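Local coordinates for protein lipase (PDB 5AH0) that probably hydrolyses ester bonds as a zinc-containing lipase of the alpha/beta-hydrolase clan, and cleaves the polyester poly(butylene adipate-co-terephthalate), at residues Y25-Y39 against C361-K374. Numbering follows the deposited sequence.
Sequences YWGGITDYEQELSSY and CGIGTNALTLSWYK
The Tyr32 ring is held between Gly27 and Leu370, at the start of helix 370-380. Its OH donates to Leu368 O at 2.7 Å, approaching in the carbonyl plane on a lone pair (C=O...O angle 140°). The same OH accepts from a water that also lies within hydrogen-bonding distance of Gly27 O and Gly362 O, so two bonds fix the hydroxyl. Gly27 CA sits over the centre of one ring face; on the other, Leu370 CA makes a CH-pi contact 4.0 Å from the centroid. A leucine in place of Tyr32 would probably leave Leu368 O and the water without their shared hydroxyl and open a gap between Gly27 and Leu370. Tyr373 brings CD2 to within 3.6 Å of Tyr32 CE2, the ring planes inclined at 45°, while its OH, hydrogen-bonded to Ala360 O, meets the edge of the Trp26 indole. In this alpha/beta-hydrolase-clan fold, the aromatic cluster of Trp26, Tyr32 and Tyr373 joins the loop at Trp26 and the first turn of helix 32-38 to the beginning of helix 370-380. The backbones close up where Gly27 N donates to Cys361 O (2.9 Å). Here Cys361, with chi1 62° turning SG between its backbone N and carbonyl carbon, sets the sulfur over a face of Tyr25, 4.0 Å from the centroid; Tyr25 OH is hydrogen-bonded to His113 ND1. Farther along, Leu370 CD2 lies 3.5 Å from Glu35 CB. Lys374 runs extended to CE, which rests over the centre of the Tyr39 ring; its NZ makes a cation-pi contact 5.0 Å from that centroid and a salt bridge to Glu378.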
# COMPACT_ATOMS: atom_id res chain seq x y z
N TYR A 25 -12.00 -2.85 -3.49
CA TYR A 25 -10.73 -2.24 -3.87
C TYR A 25 -10.00 -3.13 -4.87
O TYR A 25 -9.42 -2.65 -5.84
CB TYR A 25 -9.84 -2.02 -2.65
CG TYR A 25 -8.51 -1.35 -2.95
CD1 TYR A 25 -7.41 -2.09 -3.36
CD2 TYR A 25 -8.35 0.01 -2.77
CE1 TYR A 25 -6.19 -1.48 -3.62
CE2 TYR A 25 -7.13 0.62 -3.01
CZ TYR A 25 -6.06 -0.13 -3.43
OH TYR A 25 -4.84 0.48 -3.65
N TRP A 26 -10.00 -4.43 -4.61
CA TRP A 26 -9.37 -5.38 -5.53
C TRP A 26 -10.41 -5.95 -6.46
O TRP A 26 -11.06 -6.94 -6.14
CB TRP A 26 -8.67 -6.50 -4.77
CG TRP A 26 -7.48 -6.04 -4.01
CD1 TRP A 26 -7.42 -5.78 -2.67
CD2 TRP A 26 -6.17 -5.76 -4.53
NE1 TRP A 26 -6.16 -5.36 -2.33
CE2 TRP A 26 -5.37 -5.35 -3.44
CE3 TRP A 26 -5.59 -5.84 -5.79
CZ2 TRP A 26 -4.02 -5.01 -3.59
CZ3 TRP A 26 -4.26 -5.51 -5.94
CH2 TRP A 26 -3.48 -5.10 -4.84
N GLY A 27 -10.62 -5.27 -7.59
CA GLY A 27 -11.49 -5.78 -8.63
C GLY A 27 -12.70 -4.94 -8.97
O GLY A 27 -13.41 -5.24 -9.91
N GLY A 28 -12.95 -3.89 -8.20
CA GLY A 28 -14.13 -3.07 -8.42
C GLY A 28 -15.38 -3.88 -8.14
O GLY A 28 -15.56 -4.43 -7.05
N ILE A 29 -16.24 -3.99 -9.16
CA ILE A 29 -17.49 -4.72 -9.04
C ILE A 29 -17.29 -6.21 -9.32
O ILE A 29 -18.26 -6.97 -9.37
CB ILE A 29 -18.57 -4.16 -9.97
CG1 ILE A 29 -18.21 -4.41 -11.43
CG2 ILE A 29 -18.78 -2.66 -9.70
CD1 ILE A 29 -19.33 -4.05 -12.40
N THR A 30 -16.04 -6.62 -9.52
CA THR A 30 -15.67 -8.04 -9.47
C THR A 30 -14.87 -8.35 -8.19
O THR A 30 -13.97 -7.60 -7.81
CB THR A 30 -14.85 -8.43 -10.72
OG1 THR A 30 -15.55 -8.03 -11.90
CG2 THR A 30 -14.61 -9.94 -10.78
N ASP A 31 -15.16 -9.45 -7.52
CA ASP A 31 -14.41 -9.78 -6.32
C ASP A 31 -13.20 -10.63 -6.67
O ASP A 31 -13.27 -11.86 -6.60
CB ASP A 31 -15.28 -10.51 -5.30
CG ASP A 31 -14.65 -10.54 -3.92
OD1 ASP A 31 -13.43 -10.28 -3.80
OD2 ASP A 31 -15.37 -10.85 -2.94
N TYR A 32 -12.08 -9.99 -7.03
CA TYR A 32 -10.90 -10.70 -7.52
C TYR A 32 -10.39 -11.71 -6.51
O TYR A 32 -10.01 -12.83 -6.87
CB TYR A 32 -9.76 -9.74 -7.87
CG TYR A 32 -9.93 -8.98 -9.19
CD1 TYR A 32 -11.04 -9.18 -10.03
CD2 TYR A 32 -8.96 -8.05 -9.60
CE1 TYR A 32 -11.18 -8.45 -11.23
CE2 TYR A 32 -9.10 -7.33 -10.79
CZ TYR A 32 -10.21 -7.53 -11.60
OH TYR A 32 -10.31 -6.81 -12.77
N GLU A 33 -10.38 -11.33 -5.24
CA GLU A 33 -9.92 -12.23 -4.20
C GLU A 33 -10.70 -13.55 -4.23
O GLU A 33 -10.10 -14.63 -4.23
CB GLU A 33 -10.05 -11.60 -2.81
CG GLU A 33 -9.43 -12.43 -1.71
CD GLU A 33 -10.31 -12.52 -0.48
OE1 GLU A 33 -10.23 -11.62 0.39
OE2 GLU A 33 -11.09 -13.50 -0.38
N GLN A 34 -12.02 -13.48 -4.23
CA GLN A 34 -12.84 -14.69 -4.22
C GLN A 34 -12.73 -15.48 -5.52
O GLN A 34 -12.74 -16.72 -5.50
CB GLN A 34 -14.31 -14.35 -3.94
CG GLN A 34 -14.61 -14.09 -2.46
CD GLN A 34 -16.10 -13.97 -2.17
OE1 GLN A 34 -16.93 -14.07 -3.08
NE2 GLN A 34 -16.44 -13.77 -0.90
N GLU A 35 -12.63 -14.78 -6.65
CA GLU A 35 -12.50 -15.46 -7.93
C GLU A 35 -11.18 -16.21 -8.00
O GLU A 35 -11.14 -17.38 -8.38
CB GLU A 35 -12.60 -14.48 -9.10
CG GLU A 35 -13.89 -13.69 -9.16
CD GLU A 35 -15.10 -14.57 -9.20
OE1 GLU A 35 -14.98 -15.70 -9.70
OE2 GLU A 35 -16.17 -14.14 -8.72
N LEU A 36 -10.10 -15.55 -7.58
CA LEU A 36 -8.81 -16.20 -7.52
C LEU A 36 -8.88 -17.47 -6.67
O LEU A 36 -8.40 -18.54 -7.07
CB LEU A 36 -7.75 -15.25 -6.97
CG LEU A 36 -7.22 -14.16 -7.89
CD1 LEU A 36 -6.03 -13.46 -7.23
CD2 LEU A 36 -6.83 -14.73 -9.24
N SER A 37 -9.53 -17.38 -5.51
CA SER A 37 -9.68 -18.55 -4.64
C SER A 37 -10.49 -19.64 -5.34
O SER A 37 -10.15 -20.83 -5.25
CB SER A 37 -10.33 -18.15 -3.31
OG SER A 37 -9.51 -17.28 -2.55
N SER A 38 -11.53 -19.24 -6.08
CA SER A 38 -12.35 -20.21 -6.83
C SER A 38 -11.57 -20.89 -7.94
O SER A 38 -11.89 -22.02 -8.31
CB SER A 38 -13.58 -19.54 -7.43
OG SER A 38 -14.57 -19.33 -6.43
N TYR A 39 -10.57 -20.20 -8.48
CA TYR A 39 -9.70 -20.82 -9.48
C TYR A 39 -8.68 -21.75 -8.83
O TYR A 39 -7.95 -22.44 -9.53
CB TYR A 39 -8.95 -19.78 -10.30
CG TYR A 39 -9.74 -19.15 -11.40
CD1 TYR A 39 -10.44 -19.94 -12.33
CD2 TYR A 39 -9.80 -17.77 -11.53
CE1 TYR A 39 -11.16 -19.34 -13.37
CE2 TYR A 39 -10.51 -17.17 -12.56
CZ TYR A 39 -11.19 -17.95 -13.47
OH TYR A 39 -11.88 -17.32 -14.47
N CYS A 361 -5.71 -1.69 -9.83
CA CYS A 361 -6.33 -2.59 -8.86
C CYS A 361 -7.74 -2.97 -9.31
O CYS A 361 -8.49 -3.58 -8.56
CB CYS A 361 -6.34 -1.99 -7.45
SG CYS A 361 -7.28 -0.44 -7.22
N GLY A 362 -8.12 -2.58 -10.52
CA GLY A 362 -9.31 -3.15 -11.13
C GLY A 362 -10.51 -2.23 -11.35
O GLY A 362 -11.59 -2.69 -11.70
N ILE A 363 -10.30 -0.94 -11.16
CA ILE A 363 -11.36 0.05 -11.26
C ILE A 363 -11.04 1.08 -12.35
O ILE A 363 -10.08 1.84 -12.23
CB ILE A 363 -11.55 0.75 -9.91
CG1 ILE A 363 -11.84 -0.28 -8.82
CG2 ILE A 363 -12.64 1.78 -9.98
CD1 ILE A 363 -11.56 0.23 -7.41
N GLY A 364 -11.81 1.09 -13.42
CA GLY A 364 -11.59 2.09 -14.45
C GLY A 364 -11.81 1.62 -15.86
O GLY A 364 -12.14 0.46 -16.10
N THR A 365 -11.61 2.53 -16.80
CA THR A 365 -11.87 2.25 -18.21
C THR A 365 -10.78 1.39 -18.85
O THR A 365 -10.91 0.98 -20.00
CB THR A 365 -11.99 3.56 -19.02
OG1 THR A 365 -10.71 4.22 -19.06
CG2 THR A 365 -13.02 4.48 -18.40
N ASN A 366 -9.70 1.14 -18.12
CA ASN A 366 -8.66 0.26 -18.62
C ASN A 366 -8.16 -0.71 -17.56
O ASN A 366 -6.97 -1.02 -17.51
CB ASN A 366 -7.48 1.06 -19.16
CG ASN A 366 -6.62 0.24 -20.08
OD1 ASN A 366 -7.00 -0.86 -20.49
ND2 ASN A 366 -5.44 0.76 -20.40
N ALA A 367 -9.08 -1.18 -16.72
CA ALA A 367 -8.74 -1.98 -15.56
C ALA A 367 -8.02 -3.29 -15.91
O ALA A 367 -8.41 -3.99 -16.85
CB ALA A 367 -10.00 -2.29 -14.76
N LEU A 368 -6.95 -3.57 -15.16
CA LEU A 368 -6.33 -4.90 -15.18
C LEU A 368 -7.38 -5.93 -14.84
O LEU A 368 -8.13 -5.76 -13.88
CB LEU A 368 -5.19 -4.98 -14.18
CG LEU A 368 -3.99 -4.13 -14.53
CD1 LEU A 368 -2.85 -4.44 -13.57
CD2 LEU A 368 -3.58 -4.35 -15.99
N THR A 369 -7.45 -7.00 -15.61
CA THR A 369 -8.56 -7.95 -15.50
C THR A 369 -8.38 -9.03 -14.43
O THR A 369 -7.30 -9.21 -13.87
CB THR A 369 -8.78 -8.65 -16.82
OG1 THR A 369 -7.59 -9.36 -17.16
CG2 THR A 369 -9.12 -7.63 -17.92
N LEU A 370 -9.47 -9.73 -14.16
CA LEU A 370 -9.43 -10.91 -13.31
C LEU A 370 -8.43 -11.90 -13.90
O LEU A 370 -7.63 -12.52 -13.19
CB LEU A 370 -10.81 -11.54 -13.18
CG LEU A 370 -10.86 -12.96 -12.61
CD1 LEU A 370 -10.19 -12.99 -11.26
CD2 LEU A 370 -12.31 -13.44 -12.48
N SER A 371 -8.49 -12.03 -15.22
CA SER A 371 -7.61 -12.93 -15.93
C SER A 371 -6.16 -12.48 -15.77
O SER A 371 -5.26 -13.32 -15.65
CB SER A 371 -8.02 -13.00 -17.39
OG SER A 371 -7.14 -13.79 -18.15
N TRP A 372 -5.91 -11.17 -15.76
CA TRP A 372 -4.54 -10.69 -15.55
C TRP A 372 -3.98 -11.11 -14.18
O TRP A 372 -2.85 -11.57 -14.07
CB TRP A 372 -4.47 -9.18 -15.68
CG TRP A 372 -3.07 -8.60 -15.65
CD1 TRP A 372 -2.28 -8.33 -16.73
CD2 TRP A 372 -2.31 -8.21 -14.50
NE1 TRP A 372 -1.08 -7.79 -16.32
CE2 TRP A 372 -1.07 -7.72 -14.96
CE3 TRP A 372 -2.55 -8.25 -13.12
CZ2 TRP A 372 -0.08 -7.25 -14.09
CZ3 TRP A 372 -1.56 -7.78 -12.26
CH2 TRP A 372 -0.34 -7.30 -12.75
N TYR A 373 -4.80 -10.94 -13.14
CA TYR A 373 -4.41 -11.34 -11.79
C TYR A 373 -4.29 -12.86 -11.65
O TYR A 373 -3.46 -13.35 -10.89
CB TYR A 373 -5.39 -10.77 -10.76
CG TYR A 373 -5.03 -9.35 -10.39
CD1 TYR A 373 -4.07 -9.09 -9.42
CD2 TYR A 373 -5.61 -8.25 -11.05
CE1 TYR A 373 -3.71 -7.79 -9.08
CE2 TYR A 373 -5.25 -6.95 -10.72
CZ TYR A 373 -4.29 -6.73 -9.73
OH TYR A 373 -3.92 -5.46 -9.37
N LYS A 374 -5.12 -13.60 -12.38
CA LYS A 374 -4.98 -15.05 -12.43
C LYS A 374 -3.59 -15.40 -12.99
O LYS A 374 -2.89 -16.26 -12.45
CB LYS A 374 -6.09 -15.68 -13.26
CG LYS A 374 -6.06 -17.18 -13.39
CD LYS A 374 -7.37 -17.65 -13.98
CE LYS A 374 -7.44 -19.16 -14.14
NZ LYS A 374 -6.45 -19.66 -15.11
O HOH W 1 -12.54 -5.32 -12.68